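Long-range contact in probable succinyl-CoA:3-ketoacid coenzyme A transferase subunit B (Bacillus subtilis, PDB 3CDK), which probably transfers coenzyme A from succinyl-CoA to a 3-oxo acid, giving a 3-oxoacyl-CoA and succinate, as one of two subunit types: residues E147-K159 with E200-V212. Residues are numbered along the deposited sequence; the frame is centred on the assembly and turned at random.
Sequences EHVNKHGESKVKK and EEVYEKTEADFAV
The carbonyl oxygen of V157 takes two successive amides of the chain leaving helix 199-204: E207 N and A208 N each lie 2.8 Å from V157 O, the first almost straight ahead of the carbonyl (173°), the second at 127° and tilted out of the carbonyl plane. Beside this fork, H148 NE2 donates to T206 OG1 at 2.9 Å, and the acceptor lies practically in the imidazole plane. T206 OG1 gives its proton to V202 O in the last turn of the helix, 2.5 Å away. H148 ND1 is hydrogen-bonded to T176 OG1; held at both nitrogens, the ring should be fixed in rotation, and V157 CG2 lies over one face. A chi1 of -58° sets T206 OG1 beside the backbone N, facing the histidine and V202 O, while CG2, anti to that N, packs on V157 CG1 at 3.8 Å. With an alanine here, H148 NE2 would probably lose this acceptor, the step from imidazole to V202 O would be broken, and V157 CG1 would lose its methyl partner. K158 and E207 run side by side, and K158 NZ meets E207 OE2 in a 2.7 Å salt bridge. S155 OG accepts from V157 N, closing an ST turn into strand 157-158. This packing, away from the predicted active site, ties the small three-stranded sheet to the helix-to-strand connection before 211-212, which pairs with 187-193 in the main sheet of the CoA-transferase fold.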
loop_
_atom_site.group_PDB
_atom_site.type_symbol
_atom_site.label_atom_id
_atom_site.label_comp_id
_atom_site.label_asym_id
_atom_site.label_seq_id
_atom_site.Cartn_x
_atom_site.Cartn_y
_atom_site.Cartn_z
ATOM N N GLU B 147 -6.585 21.133 29.011
ATOM C CA GLU B 147 -6.981 21.938 30.153
ATOM C C GLU B 147 -7.955 21.086 30.964
ATOM O O GLU B 147 -8.795 20.378 30.407
ATOM C CB GLU B 147 -7.599 23.283 29.738
ATOM C CG GLU B 147 -6.830 24.476 30.312
ATOM C CD GLU B 147 -7.699 25.528 31.016
ATOM O OE1 GLU B 147 -8.162 26.462 30.313
ATOM O OE2 GLU B 147 -7.885 25.454 32.272
ATOM N N HIS B 148 -7.783 21.107 32.275
ATOM C CA HIS B 148 -8.523 20.238 33.173
ATOM C C HIS B 148 -10.001 20.624 33.227
ATOM O O HIS B 148 -10.874 19.756 33.322
ATOM C CB HIS B 148 -7.902 20.351 34.572
ATOM C CG HIS B 148 -8.123 19.156 35.444
ATOM N ND1 HIS B 148 -7.171 18.170 35.610
ATOM C CD2 HIS B 148 -9.173 18.804 36.226
ATOM C CE1 HIS B 148 -7.634 17.255 36.443
ATOM N NE2 HIS B 148 -8.846 17.615 36.834
ATOM N N VAL B 149 -10.250 21.936 33.140
ATOM C CA VAL B 149 -11.546 22.570 33.353
ATOM C C VAL B 149 -11.899 23.456 32.157
ATOM O O VAL B 149 -11.015 24.087 31.562
ATOM C CB VAL B 149 -11.510 23.404 34.659
ATOM C CG1 VAL B 149 -12.647 24.379 34.746
ATOM C CG2 VAL B 149 -11.552 22.486 35.870
ATOM N N ASN B 150 -13.187 23.487 31.807
ATOM C CA ASN B 150 -13.712 24.348 30.722
ATOM C C ASN B 150 -14.071 25.761 31.230
ATOM O O ASN B 150 -14.025 26.023 32.445
ATOM C CB ASN B 150 -14.913 23.682 30.023
ATOM C CG ASN B 150 -16.205 23.712 30.871
ATOM O OD1 ASN B 150 -16.302 24.394 31.901
ATOM N ND2 ASN B 150 -17.209 22.964 30.423
ATOM N N LYS B 151 -14.443 26.657 30.312
ATOM C CA LYS B 151 -14.784 28.061 30.667
ATOM C C LYS B 151 -15.811 28.129 31.785
ATOM O O LYS B 151 -15.619 28.855 32.763
ATOM C CB LYS B 151 -15.301 28.869 29.460
ATOM C CG LYS B 151 -15.340 28.148 28.092
ATOM C CD LYS B 151 -14.059 27.380 27.744
ATOM C CE LYS B 151 -14.405 26.220 26.829
ATOM N NZ LYS B 151 -13.343 25.191 26.840
ATOM N N HIS B 152 -16.881 27.341 31.643
ATOM C CA HIS B 152 -18.020 27.335 32.574
ATOM C C HIS B 152 -17.695 26.719 33.945
ATOM O O HIS B 152 -18.507 26.770 34.880
ATOM C CB HIS B 152 -19.207 26.604 31.940
ATOM C CG HIS B 152 -19.579 27.108 30.572
ATOM N ND1 HIS B 152 -18.830 26.839 29.445
ATOM C CD2 HIS B 152 -20.633 27.852 30.151
ATOM C CE1 HIS B 152 -19.401 27.398 28.392
ATOM N NE2 HIS B 152 -20.497 28.018 28.792
ATOM N N GLY B 153 -16.503 26.136 34.060
ATOM C CA GLY B 153 -16.042 25.565 35.318
ATOM C C GLY B 153 -16.244 24.071 35.437
ATOM O O GLY B 153 -15.824 23.468 36.407
ATOM N N GLU B 154 -16.891 23.475 34.446
ATOM C CA GLU B 154 -17.151 22.045 34.452
ATOM C C GLU B 154 -15.869 21.280 34.068
ATOM O O GLU B 154 -15.102 21.721 33.197
ATOM C CB GLU B 154 -18.322 21.738 33.508
ATOM C CG GLU B 154 -19.405 20.808 34.078
ATOM C CD GLU B 154 -20.305 21.466 35.145
ATOM O OE1 GLU B 154 -19.904 22.482 35.767
ATOM O OE2 GLU B 154 -21.427 20.953 35.382
ATOM N N SER B 155 -15.614 20.156 34.737
ATOM C CA SER B 155 -14.402 19.389 34.462
ATOM C C SER B 155 -14.471 18.619 33.128
ATOM O O SER B 155 -15.544 18.249 32.660
ATOM C CB SER B 155 -14.063 18.471 35.637
ATOM O OG SER B 155 -14.063 17.097 35.313
ATOM N N LYS B 156 -13.314 18.395 32.522
ATOM C CA LYS B 156 -13.235 17.636 31.288
ATOM C C LYS B 156 -12.763 16.189 31.551
ATOM O O LYS B 156 -12.590 15.402 30.624
ATOM C CB LYS B 156 -12.276 18.342 30.327
ATOM C CG LYS B 156 -12.742 19.713 29.889
ATOM C CD LYS B 156 -11.574 20.648 29.726
ATOM C CE LYS B 156 -11.649 21.439 28.436
ATOM N NZ LYS B 156 -11.095 20.704 27.275
ATOM N N VAL B 157 -12.548 15.849 32.822
ATOM C CA VAL B 157 -12.033 14.527 33.183
ATOM C C VAL B 157 -13.147 13.739 33.846
ATOM O O VAL B 157 -13.428 13.913 35.026
ATOM C CB VAL B 157 -10.807 14.632 34.123
ATOM C CG1 VAL B 157 -10.084 13.311 34.175
ATOM C CG2 VAL B 157 -9.860 15.734 33.653
ATOM N N LYS B 158 -13.770 12.860 33.074
ATOM C CA LYS B 158 -15.096 12.358 33.434
ATOM C C LYS B 158 -15.159 10.859 33.584
ATOM O O LYS B 158 -14.282 10.160 33.092
ATOM C CB LYS B 158 -16.104 12.744 32.362
ATOM C CG LYS B 158 -15.600 13.709 31.333
ATOM C CD LYS B 158 -16.756 14.527 30.845
ATOM C CE LYS B 158 -17.105 15.552 31.882
ATOM N NZ LYS B 158 -18.564 15.645 32.042
ATOM N N LYS B 159 -16.218 10.387 34.252
ATOM C CA LYS B 159 -16.533 8.970 34.349
ATOM C C LYS B 159 -16.768 8.470 32.962
ATOM O O LYS B 159 -16.109 7.563 32.500
ATOM C CB LYS B 159 -17.817 8.725 35.141
ATOM C CG LYS B 159 -17.646 8.769 36.620
ATOM C CD LYS B 159 -18.412 7.653 37.329
ATOM C CE LYS B 159 -17.830 7.468 38.706
ATOM N NZ LYS B 159 -18.888 7.305 39.761
ATOM N N GLU B 200 -6.525 17.018 46.940
ATOM C CA GLU B 200 -7.851 17.567 47.172
ATOM C C GLU B 200 -8.328 18.299 45.922
ATOM O O GLU B 200 -9.270 17.862 45.273
ATOM C CB GLU B 200 -7.872 18.470 48.398
ATOM C CG GLU B 200 -8.364 17.801 49.660
ATOM C CD GLU B 200 -9.427 18.653 50.375
ATOM O OE1 GLU B 200 -10.468 18.913 49.706
ATOM O OE2 GLU B 200 -9.234 19.062 51.573
ATOM N N GLU B 201 -7.631 19.369 45.558
ATOM C CA GLU B 201 -7.982 20.159 44.385
ATOM C C GLU B 201 -8.363 19.293 43.218
ATOM O O GLU B 201 -9.358 19.566 42.557
ATOM C CB GLU B 201 -6.827 21.052 43.954
ATOM C CG GLU B 201 -7.189 21.966 42.802
ATOM C CD GLU B 201 -6.230 23.112 42.633
ATOM O OE1 GLU B 201 -5.579 23.509 43.621
ATOM O OE2 GLU B 201 -6.137 23.635 41.513
ATOM N N VAL B 202 -7.562 18.256 42.972
ATOM C CA VAL B 202 -7.764 17.348 41.845
ATOM C C VAL B 202 -9.024 16.486 41.980
ATOM O O VAL B 202 -9.655 16.190 40.980
ATOM C CB VAL B 202 -6.538 16.431 41.599
ATOM C CG1 VAL B 202 -6.795 15.537 40.376
ATOM C CG2 VAL B 202 -5.301 17.251 41.385
ATOM N N TYR B 203 -9.356 16.064 43.207
ATOM C CA TYR B 203 -10.665 15.458 43.489
ATOM C C TYR B 203 -11.725 16.469 43.143
ATOM O O TYR B 203 -12.499 16.250 42.223
ATOM C CB TYR B 203 -10.861 15.059 44.962
ATOM C CG TYR B 203 -10.186 13.787 45.441
ATOM C CD1 TYR B 203 -9.910 12.717 44.575
ATOM C CD2 TYR B 203 -9.846 13.637 46.807
ATOM C CE1 TYR B 203 -9.279 11.528 45.049
ATOM C CE2 TYR B 203 -9.232 12.461 47.296
ATOM C CZ TYR B 203 -8.949 11.422 46.404
ATOM O OH TYR B 203 -8.354 10.283 46.894
ATOM N N GLU B 204 -11.742 17.580 43.873
ATOM C CA GLU B 204 -12.728 18.632 43.657
ATOM C C GLU B 204 -12.897 18.899 42.161
ATOM O O GLU B 204 -14.009 19.104 41.679
ATOM C CB GLU B 204 -12.352 19.915 44.397
ATOM C CG GLU B 204 -12.655 19.852 45.907
ATOM C CD GLU B 204 -11.939 20.934 46.756
ATOM O OE1 GLU B 204 -11.077 21.675 46.224
ATOM O OE2 GLU B 204 -12.233 21.029 47.969
ATOM N N LYS B 205 -11.806 18.853 41.417
ATOM C CA LYS B 205 -11.886 19.264 40.037
ATOM C C LYS B 205 -12.065 18.136 39.008
ATOM O O LYS B 205 -11.971 18.396 37.819
ATOM C CB LYS B 205 -10.703 20.174 39.693
ATOM C CG LYS B 205 -10.891 21.575 40.251
ATOM C CD LYS B 205 -9.814 22.547 39.810
ATOM C CE LYS B 205 -9.971 23.842 40.560
ATOM N NZ LYS B 205 -8.813 24.700 40.287
ATOM N N THR B 206 -12.341 16.909 39.459
ATOM C CA THR B 206 -12.395 15.744 38.568
ATOM C C THR B 206 -13.663 14.928 38.744
ATOM O O THR B 206 -14.058 14.627 39.867
ATOM C CB THR B 206 -11.190 14.839 38.772
ATOM O OG1 THR B 206 -10.006 15.594 38.530
ATOM C CG2 THR B 206 -11.223 13.674 37.822
ATOM N N GLU B 207 -14.299 14.578 37.630
ATOM C CA GLU B 207 -15.519 13.794 37.690
ATOM C C GLU B 207 -15.188 12.319 37.635
ATOM O O GLU B 207 -15.874 11.501 38.247
ATOM C CB GLU B 207 -16.433 14.133 36.531
ATOM C CG GLU B 207 -16.591 15.619 36.272
ATOM C CD GLU B 207 -18.031 16.014 35.933
ATOM O OE1 GLU B 207 -18.676 16.601 36.851
ATOM O OE2 GLU B 207 -18.500 15.734 34.780
ATOM N N ALA B 208 -14.140 11.986 36.892
ATOM C CA ALA B 208 -13.595 10.638 36.865
ATOM C C ALA B 208 -13.217 10.088 38.252
ATOM O O ALA B 208 -12.922 10.845 39.174
ATOM C CB ALA B 208 -12.391 10.608 35.972
ATOM N N ASP B 209 -13.245 8.756 38.367
ATOM C CA ASP B 209 -12.659 7.987 39.477
ATOM C C ASP B 209 -11.217 7.612 39.187
ATOM O O ASP B 209 -10.891 7.086 38.097
ATOM C CB ASP B 209 -13.382 6.658 39.652
ATOM C CG ASP B 209 -14.519 6.735 40.614
ATOM O OD1 ASP B 209 -14.893 7.864 41.007
ATOM O OD2 ASP B 209 -15.032 5.650 40.983
ATOM N N PHE B 210 -10.366 7.830 40.174
ATOM C CA PHE B 210 -8.999 7.439 40.041
ATOM C C PHE B 210 -8.410 6.931 41.342
ATOM O O PHE B 210 -8.771 7.384 42.421
ATOM C CB PHE B 210 -8.174 8.601 39.501
ATOM C CG PHE B 210 -8.372 9.884 40.243
ATOM C CD1 PHE B 210 -7.662 10.143 41.430
ATOM C CD2 PHE B 210 -9.247 10.852 39.757
ATOM C CE1 PHE B 210 -7.827 11.346 42.118
ATOM C CE2 PHE B 210 -9.424 12.066 40.452
ATOM C CZ PHE B 210 -8.717 12.312 41.635
ATOM N N ALA B 211 -7.507 5.968 41.216
ATOM C CA ALA B 211 -6.592 5.613 42.283
ATOM C C ALA B 211 -5.553 6.720 42.409
ATOM O O ALA B 211 -5.147 7.329 41.420
ATOM C CB ALA B 211 -5.917 4.285 41.970
ATOM N N VAL B 212 -5.131 7.029 43.623
ATOM C CA VAL B 212 -3.948 7.868 43.703
ATOM C C VAL B 212 -2.721 6.996 43.891
ATOM O O VAL B 212 -2.710 6.104 44.732
ATOM C CB VAL B 212 -4.090 9.132 44.578
ATOM C CG1 VAL B 212 -5.423 9.154 45.309
ATOM C CG2 VAL B 212 -2.890 9.321 45.473
#